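Long-range contact in diaminopimelate decarboxylase (Helicobacter pylori, PDB 2QGH), which catalyses the PLP-dependent decarboxylation of meso-diaminopimelate to L-lysine, the last step of bacterial lysine biosynthesis: residues N49-R57 with L258-L269. Numbering follows the deposited sequence.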
ATOM      1  N   ASN A  49     -10.289  14.006 -25.468  1.00 29.08           N
ATOM      2  CA  ASN A  49      -9.275  13.760 -26.486  1.00 31.06           C
ATOM      3  C   ASN A  49      -9.345  12.312 -26.980  1.00 32.62           C
ATOM      4  O   ASN A  49      -9.135  12.046 -28.160  1.00 33.77           O
ATOM      5  CB  ASN A  49      -7.880  14.075 -25.942  1.00 29.74           C
ATOM      6  CG  ASN A  49      -7.701  15.551 -25.639  1.00 31.44           C
ATOM      7  OD1 ASN A  49      -8.254  16.407 -26.331  1.00 30.76           O
ATOM      8  ND2 ASN A  49      -6.916  15.858 -24.611  1.00 30.17           N
ATOM      9  N   TYR A  50      -9.640  11.380 -26.076  1.00 32.65           N
ATOM     10  CA  TYR A  50      -9.762   9.974 -26.448  1.00 33.81           C
ATOM     11  C   TYR A  50     -11.047   9.787 -27.243  1.00 36.15           C
ATOM     12  O   TYR A  50     -11.098   9.014 -28.197  1.00 36.02           O
ATOM     13  CB  TYR A  50      -9.813   9.089 -25.200  1.00 29.66           C
ATOM     14  CG  TYR A  50      -8.475   8.553 -24.755  1.00 26.84           C
ATOM     15  CD1 TYR A  50      -7.975   7.353 -25.266  1.00 26.13           C
ATOM     16  CD2 TYR A  50      -7.697   9.252 -23.833  1.00 25.76           C
ATOM     17  CE1 TYR A  50      -6.734   6.862 -24.866  1.00 24.83           C
ATOM     18  CE2 TYR A  50      -6.461   8.775 -23.427  1.00 23.96           C
ATOM     19  CZ  TYR A  50      -5.985   7.582 -23.944  1.00 25.98           C
ATOM     20  OH  TYR A  50      -4.767   7.107 -23.515  1.00 27.25           O
ATOM     21  N   LYS A  51     -12.084  10.511 -26.839  1.00 38.88           N
ATOM     22  CA  LYS A  51     -13.384  10.423 -27.487  1.00 41.84           C
ATOM     23  C   LYS A  51     -13.342  10.893 -28.937  1.00 43.11           C
ATOM     24  O   LYS A  51     -14.032  10.335 -29.789  1.00 44.61           O
ATOM     25  CB  LYS A  51     -14.408  11.249 -26.704  1.00 42.83           C
ATOM     26  CG  LYS A  51     -15.806  10.637 -26.649  1.00 47.06           C
ATOM     27  CD  LYS A  51     -16.857  11.536 -27.296  1.00 48.93           C
ATOM     28  CE  LYS A  51     -16.958  12.883 -26.591  1.00 50.84           C
ATOM     29  NZ  LYS A  51     -17.894  13.818 -27.290  1.00 51.51           N
ATOM     30  N   GLU A  52     -12.527  11.905 -29.220  1.00 43.48           N
ATOM     31  CA  GLU A  52     -12.429  12.441 -30.574  1.00 44.06           C
ATOM     32  C   GLU A  52     -11.337  11.777 -31.413  1.00 44.25           C
ATOM     33  O   GLU A  52     -11.385  11.806 -32.643  1.00 44.24           O
ATOM     34  CB  GLU A  52     -12.177  13.950 -30.530  1.00 45.78           C
ATOM     35  CG  GLU A  52     -10.773  14.328 -30.079  1.00 47.86           C
ATOM     36  CD  GLU A  52     -10.432  15.784 -30.364  1.00 49.81           C
ATOM     37  OE1 GLU A  52      -9.275  16.186 -30.105  1.00 49.72           O
ATOM     38  OE2 GLU A  52     -11.317  16.526 -30.847  1.00 50.21           O
ATOM     39  N   ALA A  53     -10.347  11.189 -30.752  1.00 44.13           N
ATOM     40  CA  ALA A  53      -9.258  10.525 -31.456  1.00 43.51           C
ATOM     41  C   ALA A  53      -9.799   9.399 -32.336  1.00 43.86           C
ATOM     42  O   ALA A  53      -9.083   8.844 -33.168  1.00 44.23           O
ATOM     43  CB  ALA A  53      -8.254   9.973 -30.457  1.00 42.45           C
ATOM     44  N   PHE A  54     -11.071   9.076 -32.149  1.00 44.17           N
ATOM     45  CA  PHE A  54     -11.720   8.022 -32.907  1.00 44.82           C
ATOM     46  C   PHE A  54     -13.084   8.481 -33.411  1.00 46.30           C
ATOM     47  O   PHE A  54     -14.120   8.090 -32.874  1.00 47.26           O
ATOM     48  CB  PHE A  54     -11.886   6.783 -32.029  1.00 44.76           C
ATOM     49  CG  PHE A  54     -10.606   6.046 -31.767  1.00 43.95           C
ATOM     50  CD1 PHE A  54     -10.022   5.270 -32.761  1.00 42.12           C
ATOM     51  CD2 PHE A  54      -9.986   6.121 -30.523  1.00 42.99           C
ATOM     52  CE1 PHE A  54      -8.839   4.578 -32.519  1.00 41.47           C
ATOM     53  CE2 PHE A  54      -8.805   5.434 -30.274  1.00 40.75           C
ATOM     54  CZ  PHE A  54      -8.232   4.662 -31.273  1.00 40.58           C
ATOM     55  N   LYS A  55     -13.078   9.315 -34.442  1.00 48.37           N
ATOM     56  CA  LYS A  55     -14.316   9.820 -35.027  1.00 49.79           C
ATOM     57  C   LYS A  55     -14.661   9.026 -36.288  1.00 49.40           C
ATOM     58  O   LYS A  55     -15.834   8.785 -36.582  1.00 49.59           O
ATOM     59  CB  LYS A  55     -14.163  11.301 -35.375  1.00 50.36           C
ATOM     60  CG  LYS A  55     -13.870  12.189 -34.180  1.00 50.57           C
ATOM     61  CD  LYS A  55     -13.398  13.567 -34.621  1.00 51.88           C
ATOM     62  CE  LYS A  55     -14.429  14.261 -35.495  1.00 52.17           C
ATOM     63  NZ  LYS A  55     -15.709  14.475 -34.767  1.00 54.13           N
ATOM     64  N   GLY A  56     -13.628   8.621 -37.022  1.00 48.90           N
ATOM     65  CA  GLY A  56     -13.835   7.853 -38.239  1.00 47.70           C
ATOM     66  C   GLY A  56     -14.217   6.410 -37.959  1.00 47.03           C
ATOM     67  O   GLY A  56     -14.102   5.546 -38.835  1.00 48.54           O
ATOM     68  N   ARG A  57     -14.670   6.153 -36.735  1.00 43.83           N
ATOM     69  CA  ARG A  57     -15.075   4.817 -36.314  1.00 40.63           C
ATOM     70  C   ARG A  57     -15.906   4.840 -35.039  1.00 38.76           C
ATOM     71  O   ARG A  57     -15.909   5.822 -34.293  1.00 39.32           O
ATOM     72  CB  ARG A  57     -13.854   3.932 -36.062  1.00 40.14           C
ATOM     73  CG  ARG A  57     -13.257   3.292 -37.289  1.00 39.70           C
ATOM     74  CD  ARG A  57     -12.976   1.819 -37.030  1.00 39.28           C
ATOM     75  NE  ARG A  57     -12.338   1.173 -38.171  1.00 37.78           N
ATOM     76  CZ  ARG A  57     -12.178  -0.140 -38.288  1.00 36.54           C
ATOM     77  NH1 ARG A  57     -12.617  -0.948 -37.331  1.00 34.97           N
ATOM     78  NH2 ARG A  57     -11.577  -0.644 -39.356  1.00 32.93           N
ATOM     79  N   LEU A 258      -2.010  10.762 -29.343  1.00 33.56           N
ATOM     80  CA  LEU A 258      -3.245  10.037 -29.620  1.00 32.76           C
ATOM     81  C   LEU A 258      -3.472   9.871 -31.119  1.00 31.71           C
ATOM     82  O   LEU A 258      -4.017   8.858 -31.558  1.00 31.27           O
ATOM     83  CB  LEU A 258      -4.442  10.765 -29.000  1.00 32.53           C
ATOM     84  CG  LEU A 258      -5.236  10.016 -27.924  1.00 34.52           C
ATOM     85  CD1 LEU A 258      -5.806   8.743 -28.505  1.00 35.55           C
ATOM     86  CD2 LEU A 258      -4.341   9.690 -26.744  1.00 35.57           C
ATOM     87  N   TYR A 259      -3.059  10.864 -31.898  1.00 30.92           N
ATOM     88  CA  TYR A 259      -3.222  10.811 -33.349  1.00 30.59           C
ATOM     89  C   TYR A 259      -2.455   9.629 -33.934  1.00 28.84           C
ATOM     90  O   TYR A 259      -2.954   8.926 -34.810  1.00 28.47           O
ATOM     91  CB  TYR A 259      -2.751  12.128 -33.990  1.00 32.76           C
ATOM     92  CG  TYR A 259      -2.712  12.109 -35.508  1.00 33.93           C
ATOM     93  CD1 TYR A 259      -1.589  11.640 -36.190  1.00 35.38           C
ATOM     94  CD2 TYR A 259      -3.807  12.536 -36.261  1.00 34.32           C
ATOM     95  CE1 TYR A 259      -1.556  11.595 -37.586  1.00 36.25           C
ATOM     96  CE2 TYR A 259      -3.786  12.496 -37.654  1.00 35.35           C
ATOM     97  CZ  TYR A 259      -2.656  12.022 -38.310  1.00 36.34           C
ATOM     98  OH  TYR A 259      -2.627  11.963 -39.684  1.00 36.62           O
ATOM     99  N   ASP A 260      -1.244   9.412 -33.441  1.00 26.97           N
ATOM    100  CA  ASP A 260      -0.416   8.310 -33.907  1.00 26.86           C
ATOM    101  C   ASP A 260      -0.958   6.985 -33.373  1.00 26.40           C
ATOM    102  O   ASP A 260      -0.957   5.973 -34.076  1.00 25.72           O
ATOM    103  CB  ASP A 260       1.029   8.528 -33.445  1.00 28.48           C
ATOM    104  CG  ASP A 260       1.615   9.830 -33.973  1.00 32.87           C
ATOM    105  OD1 ASP A 260       2.584  10.350 -33.377  1.00 34.11           O
ATOM    106  OD2 ASP A 260       1.104  10.337 -34.997  1.00 34.42           O
ATOM    107  N   TYR A 261      -1.425   7.002 -32.126  1.00 24.98           N
ATOM    108  CA  TYR A 261      -1.988   5.817 -31.474  1.00 24.82           C
ATOM    109  C   TYR A 261      -3.183   5.305 -32.274  1.00 24.00           C
ATOM    110  O   TYR A 261      -3.248   4.124 -32.646  1.00 23.13           O
ATOM    111  CB  TYR A 261      -2.440   6.186 -30.060  1.00 23.97           C
ATOM    112  CG  TYR A 261      -3.130   5.093 -29.254  1.00 24.64           C
ATOM    113  CD1 TYR A 261      -2.429   3.973 -28.800  1.00 23.71           C
ATOM    114  CD2 TYR A 261      -4.459   5.246 -28.842  1.00 24.55           C
ATOM    115  CE1 TYR A 261      -3.030   3.042 -27.942  1.00 23.62           C
ATOM    116  CE2 TYR A 261      -5.067   4.328 -27.989  1.00 24.19           C
ATOM    117  CZ  TYR A 261      -4.346   3.230 -27.535  1.00 25.56           C
ATOM    118  OH  TYR A 261      -4.937   2.363 -26.632  1.00 23.26           O
ATOM    119  N   ALA A 262      -4.124   6.210 -32.529  1.00 23.09           N
ATOM    120  CA  ALA A 262      -5.333   5.883 -33.269  1.00 24.86           C
ATOM    121  C   ALA A 262      -4.993   5.464 -34.698  1.00 25.81           C
ATOM    122  O   ALA A 262      -5.520   4.469 -35.199  1.00 25.92           O
ATOM    123  CB  ALA A 262      -6.281   7.084 -33.280  1.00 23.35           C
ATOM    124  N   GLN A 263      -4.107   6.220 -35.348  1.00 25.34           N
ATOM    125  CA  GLN A 263      -3.720   5.897 -36.715  1.00 25.10           C
ATOM    126  C   GLN A 263      -3.170   4.475 -36.755  1.00 24.28           C
ATOM    127  O   GLN A 263      -3.537   3.680 -37.622  1.00 23.18           O
ATOM    128  CB  GLN A 263      -2.667   6.891 -37.241  1.00 24.21           C
ATOM    129  CG  GLN A 263      -2.698   7.048 -38.769  1.00 24.88           C
ATOM    130  CD  GLN A 263      -1.660   8.021 -39.305  1.00 25.33           C
ATOM    131  OE1 GLN A 263      -0.480   7.691 -39.399  1.00 27.10           O
ATOM    132  NE2 GLN A 263      -2.097   9.233 -39.651  1.00 23.18           N
ATOM    133  N   GLY A 264      -2.305   4.155 -35.798  1.00 25.35           N
ATOM    134  CA  GLY A 264      -1.716   2.830 -35.750  1.00 26.15           C
ATOM    135  C   GLY A 264      -2.741   1.718 -35.621  1.00 29.24           C
ATOM    136  O   GLY A 264      -2.689   0.724 -36.353  1.00 29.89           O
ATOM    137  N   ILE A 265      -3.678   1.885 -34.692  1.00 28.90           N
ATOM    138  CA  ILE A 265      -4.704   0.880 -34.454  1.00 29.77           C
ATOM    139  C   ILE A 265      -5.669   0.753 -35.629  1.00 30.11           C
ATOM    140  O   ILE A 265      -6.156  -0.337 -35.918  1.00 28.92           O
ATOM    141  CB  ILE A 265      -5.472   1.184 -33.144  1.00 29.09           C
ATOM    142  CG1 ILE A 265      -4.517   1.020 -31.951  1.00 29.49           C
ATOM    143  CG2 ILE A 265      -6.661   0.246 -32.991  1.00 30.48           C
ATOM    144  CD1 ILE A 265      -5.066   1.507 -30.622  1.00 26.34           C
ATOM    145  N   LEU A 266      -5.943   1.858 -36.310  1.00 30.95           N
ATOM    146  CA  LEU A 266      -6.837   1.803 -37.456  1.00 32.16           C
ATOM    147  C   LEU A 266      -6.183   1.005 -38.576  1.00 32.85           C
ATOM    148  O   LEU A 266      -6.847   0.217 -39.242  1.00 35.18           O
ATOM    149  CB  LEU A 266      -7.181   3.205 -37.956  1.00 31.19           C
ATOM    150  CG  LEU A 266      -8.081   4.036 -37.047  1.00 32.05           C
ATOM    151  CD1 LEU A 266      -8.299   5.406 -37.664  1.00 31.26           C
ATOM    152  CD2 LEU A 266      -9.403   3.321 -36.848  1.00 30.75           C
ATOM    153  N   ASN A 267      -4.885   1.200 -38.785  1.00 32.72           N
ATOM    154  CA  ASN A 267      -4.198   0.466 -39.839  1.00 33.41           C
ATOM    155  C   ASN A 267      -4.090  -1.006 -39.471  1.00 32.72           C
ATOM    156  O   ASN A 267      -4.166  -1.874 -40.336  1.00 33.90           O
ATOM    157  CB  ASN A 267      -2.798   1.042 -40.102  1.00 35.55           C
ATOM    158  CG  ASN A 267      -2.839   2.458 -40.666  1.00 37.80           C
ATOM    159  OD1 ASN A 267      -3.670   2.783 -41.518  1.00 40.34           O
ATOM    160  ND2 ASN A 267      -1.925   3.302 -40.201  1.00 39.85           N
ATOM    161  N   ALA A 268      -3.929  -1.289 -38.185  1.00 32.30           N
ATOM    162  CA  ALA A 268      -3.818  -2.669 -37.733  1.00 31.88           C
ATOM    163  C   ALA A 268      -5.145  -3.404 -37.895  1.00 31.58           C
ATOM    164  O   ALA A 268      -5.171  -4.628 -37.987  1.00 31.43           O
ATOM    165  CB  ALA A 268      -3.377  -2.709 -36.273  1.00 32.29           C
ATOM    166  N   LEU A 269      -6.240  -2.649 -37.933  1.00 31.03           N
ATOM    167  CA  LEU A 269      -7.583  -3.215 -38.069  1.00 32.81           C
ATOM    168  C   LEU A 269      -8.119  -3.291 -39.496  1.00 33.45           C
ATOM    169  O   LEU A 269      -9.340  -3.347 -39.697  1.00 35.18           O
ATOM    170  CB  LEU A 269      -8.581  -2.404 -37.233  1.00 30.86           C
ATOM    171  CG  LEU A 269      -8.515  -2.583 -35.723  1.00 31.60           C
ATOM    172  CD1 LEU A 269      -9.531  -1.668 -35.055  1.00 31.89           C
ATOM    173  CD2 LEU A 269      -8.783  -4.039 -35.375  1.00 32.45           C
TER
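The rings of Tyr-50 and Phe-54 each offer one face to the helix 258-268: methyl CD2 of Leu-258 sits over Tyr-50, and CB of Ala-262 over Phe-54. Both are CH-pi contacts in the alpha/beta (TIM-type) barrel that binds PLP in this fold-type III decarboxylase. They join the end of helix 40-52 and the loop leading to the first barrel strand, 59-64, to the helix preceding the eighth, 275-278, as the barrel closes. Leu-258 CD2 is 4.1 Å from the Tyr-50 ring centroid, 19° off the normal, and the two side chains cross at about a right angle. Tyr-50 CE1 also approaches Tyr-261 CE2 obliquely, at 4.4 Å, while the Tyr-50 hydroxyl is hydrogen-bonded to Ser-283. The Tyr-50 side chain lies about 6 Å from the bound PLP. Over Phe-54, Ala-262 CB is displaced toward the rim, 3.7 Å from CE1. With CG anti to its carbonyl carbon (chi1 -73°), the ring lies with one face against Ala-262 CB and also packs on Ile-276 and Cys-278 of strand 275-278. Between the two aromatics in sequence, Ala-53 sets its CB against the other methyl of Leu-258, CD1, at a tight 3.4 Å. No hydrogen bond joins the two segments. Arg-57 runs past Leu-266 in the opposite direction, its CG, CD and NE all against methyl CD2. Its chain, bent at chi2 (-134°), carries the guanidinium to the C-terminal end of helix 258-268, where NH1 is hydrogen-bonded to Leu-272 O and lies 3.9 Å from Leu-269 CD1.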